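Local atomic coordinates of poly-beta-1,6-N-acetyl-D-glucosamine N-deacetylase (Aggregatibacter actinomycetemcomitans, PDB entry 4U10), a protein that probably removes N-acetyl groups from poly-beta-1,6-N-acetyl-D-glucosamine, through a polysaccharide deacetylase domain, the part modelled here, that binds zinc. Residues Asn92-Asp105 / Leu138-His150. Numbering follows the deposited sequence.
With ZN (zinc ion), chain C.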
loop_
_atom_site.group_PDB
_atom_site.type_symbol
_atom_site.label_atom_id
_atom_site.label_comp_id
_atom_site.label_asym_id
_atom_site.label_seq_id
_atom_site.Cartn_x
_atom_site.Cartn_y
_atom_site.Cartn_z
ATOM N N ASN A 92 -19.119 -4.020 5.123
ATOM C CA ASN A 92 -18.906 -2.639 5.527
ATOM C C ASN A 92 -17.537 -2.382 6.250
ATOM O O ASN A 92 -17.431 -1.753 7.314
ATOM C CB ASN A 92 -20.121 -2.128 6.304
ATOM C CG ASN A 92 -20.157 -0.624 6.362
ATOM O OD1 ASN A 92 -19.922 0.071 5.364
ATOM N ND2 ASN A 92 -20.416 -0.112 7.540
ATOM N N TYR A 93 -16.494 -2.890 5.601
ATOM C CA TYR A 93 -15.101 -2.691 5.998
ATOM C C TYR A 93 -14.419 -1.630 5.200
ATOM O O TYR A 93 -14.336 -1.711 3.969
ATOM C CB TYR A 93 -14.312 -3.990 5.823
ATOM C CG TYR A 93 -14.503 -5.020 6.897
ATOM C CD1 TYR A 93 -15.296 -4.793 8.040
ATOM C CD2 TYR A 93 -13.843 -6.224 6.808
ATOM C CE1 TYR A 93 -15.425 -5.781 9.023
ATOM C CE2 TYR A 93 -13.963 -7.184 7.797
ATOM C CZ TYR A 93 -14.767 -6.970 8.898
ATOM O OH TYR A 93 -14.828 -7.961 9.866
ATOM N N PRO A 94 -13.950 -0.580 5.877
ATOM C CA PRO A 94 -13.113 0.362 5.159
ATOM C C PRO A 94 -11.684 -0.174 5.013
ATOM O O PRO A 94 -11.275 -1.150 5.701
ATOM C CB PRO A 94 -13.099 1.582 6.058
ATOM C CG PRO A 94 -13.350 1.070 7.415
ATOM C CD PRO A 94 -14.182 -0.167 7.265
ATOM N N ALA A 95 -10.924 0.512 4.187
ATOM C CA ALA A 95 -9.562 0.107 3.852
ATOM C C ALA A 95 -8.783 1.307 3.264
ATOM O O ALA A 95 -9.363 2.298 2.863
ATOM C CB ALA A 95 -9.635 -1.005 2.841
ATOM N N VAL A 96 -7.464 1.157 3.259
ATOM C CA VAL A 96 -6.514 1.999 2.609
ATOM C C VAL A 96 -6.051 1.289 1.330
ATOM O O VAL A 96 -5.744 0.106 1.361
ATOM C CB VAL A 96 -5.312 2.255 3.528
ATOM C CG1 VAL A 96 -4.243 3.016 2.769
ATOM C CG2 VAL A 96 -5.743 3.034 4.750
ATOM N N PHE A 97 -6.020 2.006 0.224
ATOM C CA PHE A 97 -5.590 1.457 -1.069
ATOM C C PHE A 97 -4.414 2.344 -1.539
ATOM O O PHE A 97 -4.534 3.582 -1.535
ATOM C CB PHE A 97 -6.750 1.571 -2.043
ATOM C CG PHE A 97 -6.470 1.106 -3.459
ATOM C CD1 PHE A 97 -5.841 -0.092 -3.715
ATOM C CD2 PHE A 97 -6.947 1.847 -4.557
ATOM C CE1 PHE A 97 -5.655 -0.506 -5.036
ATOM C CE2 PHE A 97 -6.803 1.380 -5.877
ATOM C CZ PHE A 97 -6.119 0.238 -6.093
ATOM N N ALA A 98 -3.307 1.714 -1.957
ATOM C CA ALA A 98 -2.120 2.408 -2.386
ATOM C C ALA A 98 -1.666 2.042 -3.815
ATOM O O ALA A 98 -0.750 1.214 -4.057
ATOM C CB ALA A 98 -1.020 2.208 -1.377
ATOM N N PRO A 99 -2.328 2.688 -4.793
ATOM C CA PRO A 99 -1.913 2.441 -6.163
ATOM C C PRO A 99 -0.633 3.198 -6.573
ATOM O O PRO A 99 -0.406 4.336 -6.181
ATOM C CB PRO A 99 -3.149 2.916 -6.949
ATOM C CG PRO A 99 -3.562 4.170 -6.144
ATOM C CD PRO A 99 -3.394 3.695 -4.703
ATOM N N VAL A 100 0.227 2.568 -7.378
ATOM C CA VAL A 100 1.308 3.277 -7.944
ATOM C C VAL A 100 0.765 4.276 -8.962
ATOM O O VAL A 100 0.172 3.886 -9.947
ATOM C CB VAL A 100 2.280 2.322 -8.612
ATOM C CG1 VAL A 100 3.427 3.126 -9.232
ATOM C CG2 VAL A 100 2.824 1.288 -7.600
ATOM N N SER A 101 0.910 5.576 -8.727
ATOM C CA SER A 101 0.251 6.569 -9.593
ATOM C C SER A 101 0.700 6.668 -11.052
ATOM O O SER A 101 -0.122 6.981 -11.919
ATOM C CB SER A 101 0.190 7.911 -8.890
ATOM O OG SER A 101 1.433 8.335 -8.342
ATOM N N SER A 102 1.986 6.416 -11.386
ATOM C CA SER A 102 2.370 6.434 -12.835
ATOM C C SER A 102 1.740 5.232 -13.615
ATOM O O SER A 102 1.570 5.263 -14.855
ATOM C CB SER A 102 3.887 6.444 -13.004
ATOM O OG SER A 102 4.471 5.208 -12.755
ATOM N N TRP A 103 1.457 4.134 -12.913
ATOM C CA TRP A 103 0.777 2.995 -13.527
ATOM C C TRP A 103 -0.651 3.440 -13.903
ATOM O O TRP A 103 -1.070 3.325 -15.058
ATOM C CB TRP A 103 0.801 1.749 -12.608
ATOM C CG TRP A 103 2.124 1.225 -12.373
ATOM C CD1 TRP A 103 3.310 1.616 -13.028
ATOM C CD2 TRP A 103 2.496 0.195 -11.457
ATOM N NE1 TRP A 103 4.353 0.883 -12.536
ATOM C CE2 TRP A 103 3.884 0.014 -11.573
ATOM C CE3 TRP A 103 1.784 -0.576 -10.509
ATOM C CZ2 TRP A 103 4.569 -0.920 -10.821
ATOM C CZ3 TRP A 103 2.474 -1.501 -9.749
ATOM C CH2 TRP A 103 3.831 -1.683 -9.920
ATOM N N LEU A 104 -1.360 4.042 -12.966
ATOM C CA LEU A 104 -2.694 4.549 -13.243
ATOM C C LEU A 104 -2.700 5.640 -14.320
ATOM O O LEU A 104 -3.641 5.758 -15.091
ATOM C CB LEU A 104 -3.356 5.057 -11.989
ATOM C CG LEU A 104 -3.973 3.908 -11.138
ATOM C CD1 LEU A 104 -3.059 2.709 -10.919
ATOM C CD2 LEU A 104 -4.437 4.457 -9.824
ATOM N N ASP A 105 -1.652 6.462 -14.333
ATOM C CA ASP A 105 -1.523 7.557 -15.300
ATOM C C ASP A 105 -1.112 7.129 -16.718
ATOM O O ASP A 105 -1.068 7.949 -17.621
ATOM C CB ASP A 105 -0.501 8.582 -14.797
ATOM C CG ASP A 105 -1.066 9.564 -13.805
ATOM O OD1 ASP A 105 -2.272 9.639 -13.616
ATOM O OD2 ASP A 105 -0.253 10.274 -13.164
ATOM N N LEU A 138 -15.507 4.202 1.934
ATOM C CA LEU A 138 -14.818 3.030 2.489
ATOM C C LEU A 138 -13.298 2.980 2.245
ATOM O O LEU A 138 -12.550 2.355 2.990
ATOM C CB LEU A 138 -15.459 1.742 1.961
ATOM C CG LEU A 138 -16.857 1.444 2.510
ATOM C CD1 LEU A 138 -17.336 0.177 1.860
ATOM C CD2 LEU A 138 -16.838 1.328 4.010
ATOM N N VAL A 139 -12.838 3.628 1.219
ATOM C CA VAL A 139 -11.470 3.462 0.759
ATOM C C VAL A 139 -10.729 4.805 0.770
ATOM O O VAL A 139 -11.116 5.752 0.070
ATOM C CB VAL A 139 -11.440 2.867 -0.649
ATOM C CG1 VAL A 139 -9.977 2.605 -1.114
ATOM C CG2 VAL A 139 -12.339 1.619 -0.751
ATOM N N GLU A 140 -9.665 4.858 1.561
ATOM C CA GLU A 140 -8.730 5.962 1.628
ATOM C C GLU A 140 -7.621 5.704 0.575
ATOM O O GLU A 140 -7.066 4.590 0.530
ATOM C CB GLU A 140 -8.102 5.952 3.021
ATOM C CG GLU A 140 -6.864 6.837 3.237
ATOM C CD GLU A 140 -7.204 8.151 3.886
ATOM O OE1 GLU A 140 -8.233 8.211 4.548
ATOM O OE2 GLU A 140 -6.459 9.098 3.738
ATOM N N ILE A 141 -7.365 6.695 -0.290
ATOM C CA ILE A 141 -6.246 6.644 -1.264
ATOM C C ILE A 141 -4.893 7.125 -0.711
ATOM O O ILE A 141 -4.722 8.255 -0.368
ATOM C CB ILE A 141 -6.578 7.375 -2.562
ATOM C CG1 ILE A 141 -7.972 7.020 -3.013
ATOM C CG2 ILE A 141 -5.598 6.941 -3.656
ATOM C CD1 ILE A 141 -8.246 5.505 -3.121
ATOM N N ALA A 142 -3.944 6.208 -0.601
ATOM C CA ALA A 142 -2.588 6.527 -0.211
ATOM C C ALA A 142 -1.660 6.464 -1.392
ATOM O O ALA A 142 -1.952 5.831 -2.406
ATOM C CB ALA A 142 -2.130 5.558 0.821
ATOM N N SER A 143 -0.496 7.064 -1.240
ATOM C CA SER A 143 0.548 6.922 -2.244
ATOM C C SER A 143 1.323 5.651 -2.049
ATOM O O SER A 143 1.499 5.159 -0.889
ATOM C CB SER A 143 1.511 8.097 -2.125
ATOM O OG SER A 143 2.548 8.032 -3.054
ATOM N N HIS A 144 1.892 5.170 -3.178
ATOM C CA HIS A 144 2.822 4.045 -3.221
ATOM C C HIS A 144 3.908 4.409 -4.241
ATOM O O HIS A 144 4.470 3.532 -4.914
ATOM C CB HIS A 144 2.071 2.810 -3.690
ATOM C CG HIS A 144 2.681 1.483 -3.327
ATOM N ND1 HIS A 144 3.290 1.210 -2.118
ATOM C CD2 HIS A 144 2.574 0.295 -3.962
ATOM C CE1 HIS A 144 3.602 -0.064 -2.065
ATOM N NE2 HIS A 144 3.155 -0.645 -3.165
ATOM N N THR A 145 4.285 5.690 -4.220
ATOM C CA THR A 145 5.241 6.385 -5.103
ATOM C C THR A 145 4.591 6.603 -6.446
ATOM O O THR A 145 3.537 6.075 -6.679
ATOM C CB THR A 145 6.635 5.688 -5.266
ATOM O OG1 THR A 145 6.477 4.564 -6.123
ATOM C CG2 THR A 145 7.132 5.192 -3.900
ATOM N N ASP A 146 5.158 7.536 -7.233
ATOM C CA ASP A 146 4.742 7.737 -8.575
ATOM C C ASP A 146 5.318 6.637 -9.495
ATOM O O ASP A 146 4.600 5.869 -10.127
ATOM C CB ASP A 146 5.102 9.159 -9.091
ATOM C CG ASP A 146 4.210 9.565 -10.275
ATOM O OD1 ASP A 146 2.976 9.268 -10.236
ATOM O OD2 ASP A 146 4.732 10.227 -11.186
ATOM N N ASN A 147 6.613 6.597 -9.574
ATOM C CA ASN A 147 7.322 5.627 -10.397
ATOM C C ASN A 147 8.610 5.099 -9.717
ATOM O O ASN A 147 9.660 4.999 -10.329
ATOM C CB ASN A 147 7.626 6.244 -11.749
ATOM C CG ASN A 147 8.229 5.253 -12.709
ATOM O OD1 ASN A 147 7.988 4.101 -12.593
ATOM N ND2 ASN A 147 9.055 5.700 -13.587
ATOM N N LEU A 148 8.515 4.757 -8.426
ATOM C CA LEU A 148 9.629 4.146 -7.681
ATOM C C LEU A 148 9.291 2.754 -7.094
ATOM O O LEU A 148 9.874 2.306 -6.072
ATOM C CB LEU A 148 10.142 5.141 -6.624
ATOM C CG LEU A 148 10.780 6.451 -7.109
ATOM C CD1 LEU A 148 10.995 7.409 -5.953
ATOM C CD2 LEU A 148 12.066 6.265 -7.932
ATOM N N HIS A 149 8.400 2.040 -7.788
ATOM C CA HIS A 149 8.031 0.697 -7.415
ATOM C C HIS A 149 8.775 -0.223 -8.349
ATOM O O HIS A 149 8.163 -1.002 -9.088
ATOM C CB HIS A 149 6.564 0.500 -7.616
ATOM C CG HIS A 149 5.996 -0.628 -6.833
ATOM N ND1 HIS A 149 6.262 -1.945 -7.100
ATOM C CD2 HIS A 149 5.185 -0.626 -5.751
ATOM C CE1 HIS A 149 5.658 -2.708 -6.221
ATOM N NE2 HIS A 149 4.949 -1.932 -5.423
ATOM N N HIS A 150 10.086 -0.019 -8.419
ATOM C CA HIS A 150 10.992 -0.813 -9.308
ATOM C C HIS A 150 12.369 -0.788 -8.673
ATOM O O HIS A 150 12.580 -0.065 -7.680
ATOM C CB HIS A 150 11.042 -0.273 -10.741
ATOM C CG HIS A 150 11.554 1.145 -10.847
ATOM N ND1 HIS A 150 12.891 1.464 -10.858
ATOM C CD2 HIS A 150 10.899 2.326 -10.885
ATOM C CE1 HIS A 150 13.039 2.770 -10.958
ATOM N NE2 HIS A 150 11.843 3.314 -10.998
HETATM ZN ZN ZN C . 3.705 -2.533 -3.895
HETATM O O HOH W 1 1.039 6.508 -5.677
HETATM O O HOH W 2 4.353 -3.294 -2.306
#
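V100 rests one methyl, CG2, against both histidine ligands of the zinc ion, 3.6 Å from CD2 of H149 and 3.8 Å from CD2 of H144. CG1 lies anti to the backbone N (chi1 179°), which turns it to the carbonyl O of D146 and leaves CG2, beside the N, for the histidines. Both histidines hold the zinc ion through NE2, D75 and a water completing the site, the His-His-Asp arrangement of polysaccharide deacetylases. On H149, the indole of W103 brings CH2 over one ring face, 3.7 Å from ND1, the two planes inclined at 54°. H144 rests its CB and ring against the carbonyl O of A98, and its ND1 is tied to the carbonyl of V207, which fixes the ring's rotation.

Just outside the metal shell, the loop carrying both histidines is pinned to the start of helix 101-104. S101 OG donates to D146 OD1 at 2.6 Å, on the lone pair facing away from the other carboxylate oxygen. S102 grips the carbonyl O of D146 twice from one face of its plane, through its backbone N and through OG (2.7 Å, well above the plane). A water donates to P99 O and T145 O and accepts from the backbone N of H144, linking the two chains just past the end of the strand pairing.

Behind this lies regular parallel pairing: A95 N to L138 O, E140 N to A95 O, F97 N to E140 O and A142 N to F97 O (2.8 Å). F97 CB packs on V139 CG1, and I141 CD1 meets the ring edge at CD2, 4.1 Å away. On the other face V96 CG1 touches A142 CB. In the sheet, strand 95-99 runs parallel to and between strands 68-75 and 139-141; helices 79-91 and 127-135 cover the F97 side, while strand 205-207 packs against A98 and A142.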